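Local coordinates for protein amidohydrolase (Thermotoga maritima, PDB 3OOQ) that is probably a hydrolase of the amidohydrolase family, possibly acting as an allantoinase, at residues Lys92-Phe97 with Glu141-Asp146; His63-Leu68 with Gly149-Phe154. All blocks are in the same frame, centred on the assembly; numbering follows the deposited sequence.

Contact 1 (Lys92-Phe97 with Glu141-Asp146)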
ATOM      1  N   LYS F  92     -16.309   2.328 -27.952  1.00 20.13           N
ATOM      2  CA  LYS F  92     -15.982   2.452 -29.376  1.00 20.34           C
ATOM      3  C   LYS F  92     -14.686   3.233 -29.586  1.00 20.36           C
ATOM      4  O   LYS F  92     -14.501   4.298 -29.003  1.00 20.45           O
ATOM      5  CB  LYS F  92     -17.116   3.175 -30.127  1.00 21.00           C
ATOM      6  CG  LYS F  92     -18.544   2.777 -29.751  1.00 25.93           C
ATOM      7  CD  LYS F  92     -19.614   3.478 -30.661  1.00 23.26           C
ATOM      8  CE  LYS F  92     -19.426   3.086 -32.144  1.00 27.27           C
ATOM      9  NZ  LYS F  92     -20.585   3.465 -33.045  1.00 25.94           N
ATOM     10  N   ALA F  93     -13.801   2.716 -30.431  1.00 20.48           N
ATOM     11  CA  ALA F  93     -12.634   3.467 -30.861  1.00 20.82           C
ATOM     12  C   ALA F  93     -13.023   4.835 -31.431  1.00 21.31           C
ATOM     13  O   ALA F  93     -12.302   5.820 -31.244  1.00 20.72           O
ATOM     14  CB  ALA F  93     -11.846   2.686 -31.877  1.00 21.21           C
ATOM     15  N   LEU F  94     -14.168   4.895 -32.107  1.00 21.85           N
ATOM     16  CA  LEU F  94     -14.675   6.157 -32.655  1.00 22.47           C
ATOM     17  C   LEU F  94     -14.700   7.264 -31.604  1.00 21.87           C
ATOM     18  O   LEU F  94     -14.418   8.420 -31.907  1.00 21.45           O
ATOM     19  CB  LEU F  94     -16.097   5.981 -33.230  1.00 22.66           C
ATOM     20  CG  LEU F  94     -16.665   7.137 -34.055  1.00 33.21           C
ATOM     21  CD1 LEU F  94     -15.955   7.183 -35.407  1.00 23.25           C
ATOM     22  CD2 LEU F  94     -18.195   7.028 -34.241  1.00 23.69           C
ATOM     23  N   ASP F  95     -15.063   6.898 -30.380  1.00 22.14           N
ATOM     24  CA  ASP F  95     -15.235   7.870 -29.306  1.00 22.68           C
ATOM     25  C   ASP F  95     -13.915   8.311 -28.657  1.00 23.24           C
ATOM     26  O   ASP F  95     -13.920   9.142 -27.746  1.00 23.92           O
ATOM     27  CB  ASP F  95     -16.171   7.308 -28.233  1.00 22.21           C
ATOM     28  CG  ASP F  95     -17.611   7.160 -28.713  1.00 23.17           C
ATOM     29  OD1 ASP F  95     -18.015   7.855 -29.666  1.00 21.87           O
ATOM     30  OD2 ASP F  95     -18.345   6.338 -28.129  1.00 21.88           O
ATOM     31  N   GLY F  96     -12.799   7.759 -29.121  1.00 23.08           N
ATOM     32  CA  GLY F  96     -11.475   8.146 -28.638  1.00 23.46           C
ATOM     33  C   GLY F  96     -10.607   8.736 -29.740  1.00 24.32           C
ATOM     34  O   GLY F  96      -9.479   9.180 -29.483  1.00 25.15           O
ATOM     35  N   PHE F  97     -11.132   8.742 -30.966  1.00 23.75           N
ATOM     36  CA  PHE F  97     -10.385   9.156 -32.158  1.00 23.78           C
ATOM     37  C   PHE F  97     -10.264  10.684 -32.302  1.00 24.26           C
ATOM     38  O   PHE F  97     -11.272  11.381 -32.360  1.00 25.56           O
ATOM     39  CB  PHE F  97     -11.035   8.550 -33.416  1.00 23.44           C
ATOM     40  CG  PHE F  97     -10.378   8.967 -34.706  1.00 23.96           C
ATOM     41  CD1 PHE F  97      -9.190   8.370 -35.128  1.00 23.88           C
ATOM     42  CD2 PHE F  97     -10.952   9.953 -35.512  1.00 24.30           C
ATOM     43  CE1 PHE F  97      -8.565   8.771 -36.308  1.00 23.30           C
ATOM     44  CE2 PHE F  97     -10.337  10.351 -36.714  1.00 23.98           C
ATOM     45  CZ  PHE F  97      -9.143   9.759 -37.107  1.00 23.76           C
ATOM     46  N   GLU F 141     -17.846  12.803 -40.515  1.00 34.53           N
ATOM     47  CA  GLU F 141     -17.532  12.900 -41.942  1.00 33.59           C
ATOM     48  C   GLU F 141     -16.427  11.937 -42.358  1.00 32.03           C
ATOM     49  O   GLU F 141     -16.276  11.646 -43.544  1.00 32.46           O
ATOM     50  CB  GLU F 141     -17.116  14.335 -42.314  1.00 34.81           C
ATOM     51  CG  GLU F 141     -18.116  15.442 -41.912  1.00 41.49           C
ATOM     52  CD  GLU F 141     -17.768  16.835 -42.496  1.00 36.58           C
ATOM     53  OE1 GLU F 141     -16.681  17.018 -43.102  1.00 42.16           O
ATOM     54  OE2 GLU F 141     -18.602  17.752 -42.340  1.00 42.45           O
ATOM     55  N   CYS F 142     -15.647  11.452 -41.391  1.00 29.45           N
ATOM     56  CA  CYS F 142     -14.576  10.497 -41.675  1.00 28.00           C
ATOM     57  C   CYS F 142     -15.094   9.060 -41.772  1.00 27.33           C
ATOM     58  O   CYS F 142     -14.439   8.203 -42.374  1.00 26.87           O
ATOM     59  CB  CYS F 142     -13.486  10.561 -40.606  1.00 26.96           C
ATOM     60  SG  CYS F 142     -12.523  12.091 -40.628  1.00 26.25           S
ATOM     61  N   ILE F 143     -16.253   8.810 -41.169  1.00 26.95           N
ATOM     62  CA  ILE F 143     -16.788   7.453 -41.033  1.00 27.38           C
ATOM     63  C   ILE F 143     -17.085   6.799 -42.384  1.00 28.14           C
ATOM     64  O   ILE F 143     -17.761   7.386 -43.239  1.00 28.67           O
ATOM     65  CB  ILE F 143     -18.067   7.433 -40.166  1.00 27.10           C
ATOM     66  CG1 ILE F 143     -17.743   7.835 -38.729  1.00 22.30           C
ATOM     67  CG2 ILE F 143     -18.736   6.062 -40.222  1.00 22.92           C
ATOM     68  CD1 ILE F 143     -18.990   8.121 -37.857  1.00 27.69           C
ATOM     69  N   VAL F 144     -16.566   5.592 -42.565  1.00 27.87           N
ATOM     70  CA  VAL F 144     -16.925   4.740 -43.700  1.00 28.21           C
ATOM     71  C   VAL F 144     -17.837   3.594 -43.250  1.00 28.01           C
ATOM     72  O   VAL F 144     -18.820   3.265 -43.920  1.00 28.04           O
ATOM     73  CB  VAL F 144     -15.666   4.177 -44.408  1.00 28.50           C
ATOM     74  CG1 VAL F 144     -16.041   3.317 -45.601  1.00 25.60           C
ATOM     75  CG2 VAL F 144     -14.762   5.302 -44.848  1.00 24.82           C
ATOM     76  N   LYS F 145     -17.514   2.988 -42.110  1.00 27.25           N
ATOM     77  CA  LYS F 145     -18.272   1.845 -41.631  1.00 26.59           C
ATOM     78  C   LYS F 145     -18.138   1.785 -40.130  1.00 25.16           C
ATOM     79  O   LYS F 145     -17.036   1.618 -39.607  1.00 23.91           O
ATOM     80  CB  LYS F 145     -17.753   0.537 -42.250  1.00 27.01           C
ATOM     81  CG  LYS F 145     -18.542  -0.666 -41.820  1.00 32.16           C
ATOM     82  CD  LYS F 145     -18.046  -1.932 -42.479  1.00 29.40           C
ATOM     83  CE  LYS F 145     -18.852  -3.123 -41.992  1.00 33.20           C
ATOM     84  NZ  LYS F 145     -18.329  -4.384 -42.567  1.00 31.29           N
ATOM     85  N   ASP F 146     -19.263   1.931 -39.449  1.00 25.55           N
ATOM     86  CA  ASP F 146     -19.276   1.934 -37.996  1.00 26.58           C
ATOM     87  C   ASP F 146     -20.560   1.294 -37.509  1.00 26.68           C
ATOM     88  O   ASP F 146     -21.646   1.729 -37.914  1.00 27.12           O
ATOM     89  CB  ASP F 146     -19.209   3.365 -37.484  1.00 27.78           C
ATOM     90  CG  ASP F 146     -19.391   3.452 -35.992  1.00 41.15           C
ATOM     91  OD1 ASP F 146     -18.555   2.904 -35.248  1.00 28.70           O
ATOM     92  OD2 ASP F 146     -20.373   4.074 -35.562  1.00 28.82           O
TER
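A salt bridge set beside a small apolar patch joins Lys-92 and Leu-94 to Asp-146 and Ile-143, tying the loop that follows strand 54-64 to the start of strand 143-153. Only side chains meet here: even the nearest CA atoms, those of Leu-94 and Asp-146, are 8.2 Å apart. A long, flexible lysine suits such a gap. Its chain bends at chi3 (61°), and NZ arrives 2.6 Å from OD2 of Asp-146, which accepts with its syn lone pair, the one on the side of OD1. That approach also brings NZ to 3.0 Å from OD1 of Asp-146, while Lys-92 CE lies 3.2 Å from the same OD1, so the end of the lysine faces both oxygens. Asp-146 holds CG anti to its own backbone N (chi1 173°), pointing the short side chain at the loop.

Next to the ion pair, Leu-94 and Ile-143 cross at about a right angle. The two methyls of the leucine meet CG1 and CD1 of the isoleucine: Leu-94 CD1 rests 3.8 Å from Ile-143 CG1, and Leu-94 CD2 lies 3.9 Å from Ile-143 CD1. The same CD2 methyl also borders OD2 of Asp-146, so one methyl lies against that oxygen.

The 3-10 turn at 93-95 also faces a second subunit, whose Arg-180 and Arg-238 form salt bridges with Asp-95. Arg-180 of that subunit packs on Lys-92 as well. With the lysine ammonium so close, Asp-146 is likely to stay ionised, its charge answered directly where the site is only partly open to solvent.

Contact 2 (His63-Leu68 with Gly149-Phe154)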
ATOM      1  N   HIS F  63      -5.911  -2.521 -39.339  1.00 21.89           N
ATOM      2  CA  HIS F  63      -5.862  -2.578 -37.863  1.00 21.77           C
ATOM      3  C   HIS F  63      -4.935  -1.498 -37.332  1.00 21.48           C
ATOM      4  O   HIS F  63      -3.716  -1.603 -37.459  1.00 20.61           O
ATOM      5  CB  HIS F  63      -5.400  -3.963 -37.386  1.00 22.09           C
ATOM      6  CG  HIS F  63      -5.501  -4.167 -35.903  1.00 25.53           C
ATOM      7  ND1 HIS F  63      -4.685  -3.510 -35.000  1.00 23.95           N
ATOM      8  CD2 HIS F  63      -6.331  -4.944 -35.163  1.00 23.10           C
ATOM      9  CE1 HIS F  63      -4.991  -3.892 -33.774  1.00 23.84           C
ATOM     10  NE2 HIS F  63      -5.989  -4.754 -33.842  1.00 25.56           N
ATOM     11  N   SER F  64      -5.514  -0.467 -36.720  1.00 21.67           N
ATOM     12  CA  SER F  64      -4.722   0.699 -36.340  1.00 22.01           C
ATOM     13  C   SER F  64      -5.189   1.351 -35.049  1.00 22.08           C
ATOM     14  O   SER F  64      -6.375   1.306 -34.704  1.00 22.31           O
ATOM     15  CB  SER F  64      -4.786   1.748 -37.458  1.00 21.39           C
ATOM     16  OG  SER F  64      -3.726   2.669 -37.330  1.00 21.91           O
ATOM     17  N   HIS F  65      -4.261   2.019 -34.377  1.00 21.99           N
ATOM     18  CA  HIS F  65      -4.629   2.857 -33.247  1.00 22.74           C
ATOM     19  C   HIS F  65      -4.328   4.340 -33.484  1.00 21.75           C
ATOM     20  O   HIS F  65      -4.366   5.130 -32.560  1.00 21.53           O
ATOM     21  CB  HIS F  65      -4.004   2.327 -31.955  1.00 24.97           C
ATOM     22  CG  HIS F  65      -4.115   0.839 -31.810  1.00 29.30           C
ATOM     23  ND1 HIS F  65      -5.321   0.200 -31.606  1.00 27.18           N
ATOM     24  CD2 HIS F  65      -3.180  -0.139 -31.883  1.00 27.45           C
ATOM     25  CE1 HIS F  65      -5.122  -1.104 -31.529  1.00 28.89           C
ATOM     26  NE2 HIS F  65      -3.831  -1.340 -31.695  1.00 29.75           N
ATOM     27  N   ILE F  66      -4.082   4.723 -34.739  1.00 21.37           N
ATOM     28  CA  ILE F  66      -3.889   6.138 -35.076  1.00 20.27           C
ATOM     29  C   ILE F  66      -5.078   6.954 -34.577  1.00 19.86           C
ATOM     30  O   ILE F  66      -6.219   6.485 -34.591  1.00 20.09           O
ATOM     31  CB  ILE F  66      -3.623   6.364 -36.590  1.00 20.53           C
ATOM     32  CG1 ILE F  66      -3.073   7.781 -36.830  1.00 18.40           C
ATOM     33  CG2 ILE F  66      -4.907   6.085 -37.439  1.00 18.44           C
ATOM     34  CD1 ILE F  66      -2.221   7.929 -38.087  1.00 20.52           C
ATOM     35  N   GLY F  67      -4.812   8.162 -34.102  1.00 21.30           N
ATOM     36  CA  GLY F  67      -5.861   9.002 -33.550  1.00 22.38           C
ATOM     37  C   GLY F  67      -6.258   8.633 -32.128  1.00 23.71           C
ATOM     38  O   GLY F  67      -6.737   9.493 -31.382  1.00 24.61           O
ATOM     39  N   LEU F  68      -6.074   7.366 -31.750  1.00 24.40           N
ATOM     40  CA  LEU F  68      -6.360   6.910 -30.372  1.00 25.82           C
ATOM     41  C   LEU F  68      -5.196   7.141 -29.410  1.00 26.56           C
ATOM     42  O   LEU F  68      -5.400   7.456 -28.232  1.00 27.28           O
ATOM     43  CB  LEU F  68      -6.719   5.412 -30.333  1.00 26.33           C
ATOM     44  CG  LEU F  68      -8.056   4.921 -30.873  1.00 26.50           C
ATOM     45  CD1 LEU F  68      -8.227   3.452 -30.525  1.00 26.87           C
ATOM     46  CD2 LEU F  68      -9.185   5.699 -30.242  1.00 27.60           C
ATOM     47  N   GLY F 149     -16.332  -4.062 -36.427  1.00 20.49           N
ATOM     48  CA  GLY F 149     -15.819  -5.269 -35.788  1.00 20.12           C
ATOM     49  C   GLY F 149     -15.810  -5.152 -34.266  1.00 18.97           C
ATOM     50  O   GLY F 149     -15.884  -4.048 -33.726  1.00 18.71           O
ATOM     51  N   LEU F 150     -15.755  -6.294 -33.583  1.00 18.46           N
ATOM     52  CA  LEU F 150     -15.618  -6.318 -32.138  1.00 18.19           C
ATOM     53  C   LEU F 150     -14.252  -6.914 -31.812  1.00 18.27           C
ATOM     54  O   LEU F 150     -13.998  -8.090 -32.092  1.00 19.44           O
ATOM     55  CB  LEU F 150     -16.743  -7.127 -31.477  1.00 18.46           C
ATOM     56  CG  LEU F 150     -16.693  -7.216 -29.931  1.00 19.07           C
ATOM     57  CD1 LEU F 150     -16.652  -5.822 -29.324  1.00 19.12           C
ATOM     58  CD2 LEU F 150     -17.891  -7.995 -29.375  1.00 18.87           C
ATOM     59  N   LYS F 151     -13.384  -6.096 -31.234  1.00 18.01           N
ATOM     60  CA  LYS F 151     -11.998  -6.466 -30.880  1.00 18.18           C
ATOM     61  C   LYS F 151     -11.962  -7.370 -29.658  1.00 18.85           C
ATOM     62  O   LYS F 151     -12.626  -7.086 -28.661  1.00 18.61           O
ATOM     63  CB  LYS F 151     -11.184  -5.190 -30.598  1.00 18.55           C
ATOM     64  CG  LYS F 151      -9.719  -5.381 -30.202  1.00 21.82           C
ATOM     65  CD  LYS F 151      -8.923  -6.218 -31.247  1.00 21.01           C
ATOM     66  CE  LYS F 151      -7.441  -6.346 -30.901  1.00 21.65           C
ATOM     67  NZ  LYS F 151      -6.772  -5.012 -30.960  1.00 22.28           N
HETATM   68  N   MSE F 152     -11.185  -8.448 -29.748  1.00 19.82           N
HETATM   69  CA  MSE F 152     -10.976  -9.376 -28.640  1.00 21.64           C
HETATM   70  C   MSE F 152      -9.503  -9.716 -28.613  1.00 19.80           C
HETATM   71  O   MSE F 152      -8.815  -9.498 -29.604  1.00 19.34           O
HETATM   72  CB  MSE F 152     -11.811 -10.654 -28.817  1.00 24.92           C
HETATM   73  CG  MSE F 152     -13.292 -10.365 -28.855  1.00 26.08           C
HETATM   74 SE   MSE F 152     -14.379 -11.924 -29.257  1.00 33.22          SE
HETATM   75  CE  MSE F 152     -15.781 -11.023 -30.283  1.00 25.52           C
ATOM     76  N   ALA F 153      -9.020 -10.229 -27.480  1.00 18.59           N
ATOM     77  CA  ALA F 153      -7.584 -10.500 -27.312  1.00 17.51           C
ATOM     78  C   ALA F 153      -7.306 -11.740 -26.502  1.00 17.55           C
ATOM     79  O   ALA F 153      -7.978 -11.985 -25.505  1.00 17.26           O
ATOM     80  CB  ALA F 153      -6.877  -9.304 -26.676  1.00 16.61           C
ATOM     81  N   PHE F 154      -6.279 -12.475 -26.942  1.00 17.24           N
ATOM     82  CA  PHE F 154      -5.815 -13.731 -26.368  1.00 18.21           C
ATOM     83  C   PHE F 154      -4.343 -13.582 -26.095  1.00 18.52           C
ATOM     84  O   PHE F 154      -3.739 -12.587 -26.500  1.00 18.84           O
ATOM     85  CB  PHE F 154      -6.019 -14.876 -27.390  1.00 18.94           C
ATOM     86  CG  PHE F 154      -7.457 -15.162 -27.666  1.00 16.35           C
ATOM     87  CD1 PHE F 154      -8.181 -14.380 -28.572  1.00 19.18           C
ATOM     88  CD2 PHE F 154      -8.119 -16.136 -26.953  1.00 18.48           C
ATOM     89  CE1 PHE F 154      -9.540 -14.615 -28.793  1.00 17.08           C
ATOM     90  CE2 PHE F 154      -9.477 -16.375 -27.166  1.00 17.36           C
ATOM     91  CZ  PHE F 154     -10.182 -15.619 -28.090  1.00 18.11           C
TER
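His-63 and Lys-151 bridge two backbones that never pair, their CA atoms standing 10.1 Å apart, one at the end of strand 54-64 and the other within strand 143-153. The space between is spanned by the side chains, which cross at about a right angle. Lys-151 starts with CG anti to its backbone N and then bends at chi2 (55°) and chi4 (-65°), which brings its amino group to the rim of the imidazole. There NZ donates a hydrogen bond of 3.0 Å to NE2 of His-63, arriving only 10° out of the ring plane. CE of Lys-151 follows at the same edge, 3.6 Å from His-63 NE2. A lysine suits this place because it combines reach with several N-H groups: NZ also binds Pro-119 O, and more weakly Gly-120 O.

His-65 presents an edge too, with CE1 4.3 Å from Lys-151 NZ, a proximity without a bond. Its ND1 is engaged by Val-118 O, which helps to fix the rotation of that ring. A methionine in place of Lys-151 would probably leave His-63 NE2 without this donor and Pro-119 O without its N-H partner, letting the imidazole turn more readily.

His-63 and His-65 match the His-X-His signature at the end of the first barrel strand in amidohydrolases, whose histidines bind metal through NE2 in many relatives; a similar role here is possible, but Lys-151 would have to release NE2 of His-63. The contact is buried, its centre about 8 Å from the centre of the chain. His-251 meets the ring of His-63 edge-to-face, and His-226 of the adjacent strand 223-227 packs on Lys-151. Farther along, Phe-154 leads out of strand 143-153 and packs against helix 230-243.

Overall arrangement
Contacts 1 and 2 have centres about 12 Å apart and touch directly, the Leu-68 side chain packing against the backbone of the 92-97 loop at Ala-93 and Gly-96. Along the chain the order is 63-68, 92-97, 141-146, 149-154, so the two segments of contact 1 both fall between those of contact 2. Both draw on strand 143-153 and reach one curled sheet, consistent with the TIM-barrel character of amidohydrolases. Contact 1 uses the start of that strand, and its 92-97 loop borders a second subunit; contact 2 uses its later part, deep in the interior beside the histidine pair. One strand thereby connects the subunit-facing loop with the probable active-site region.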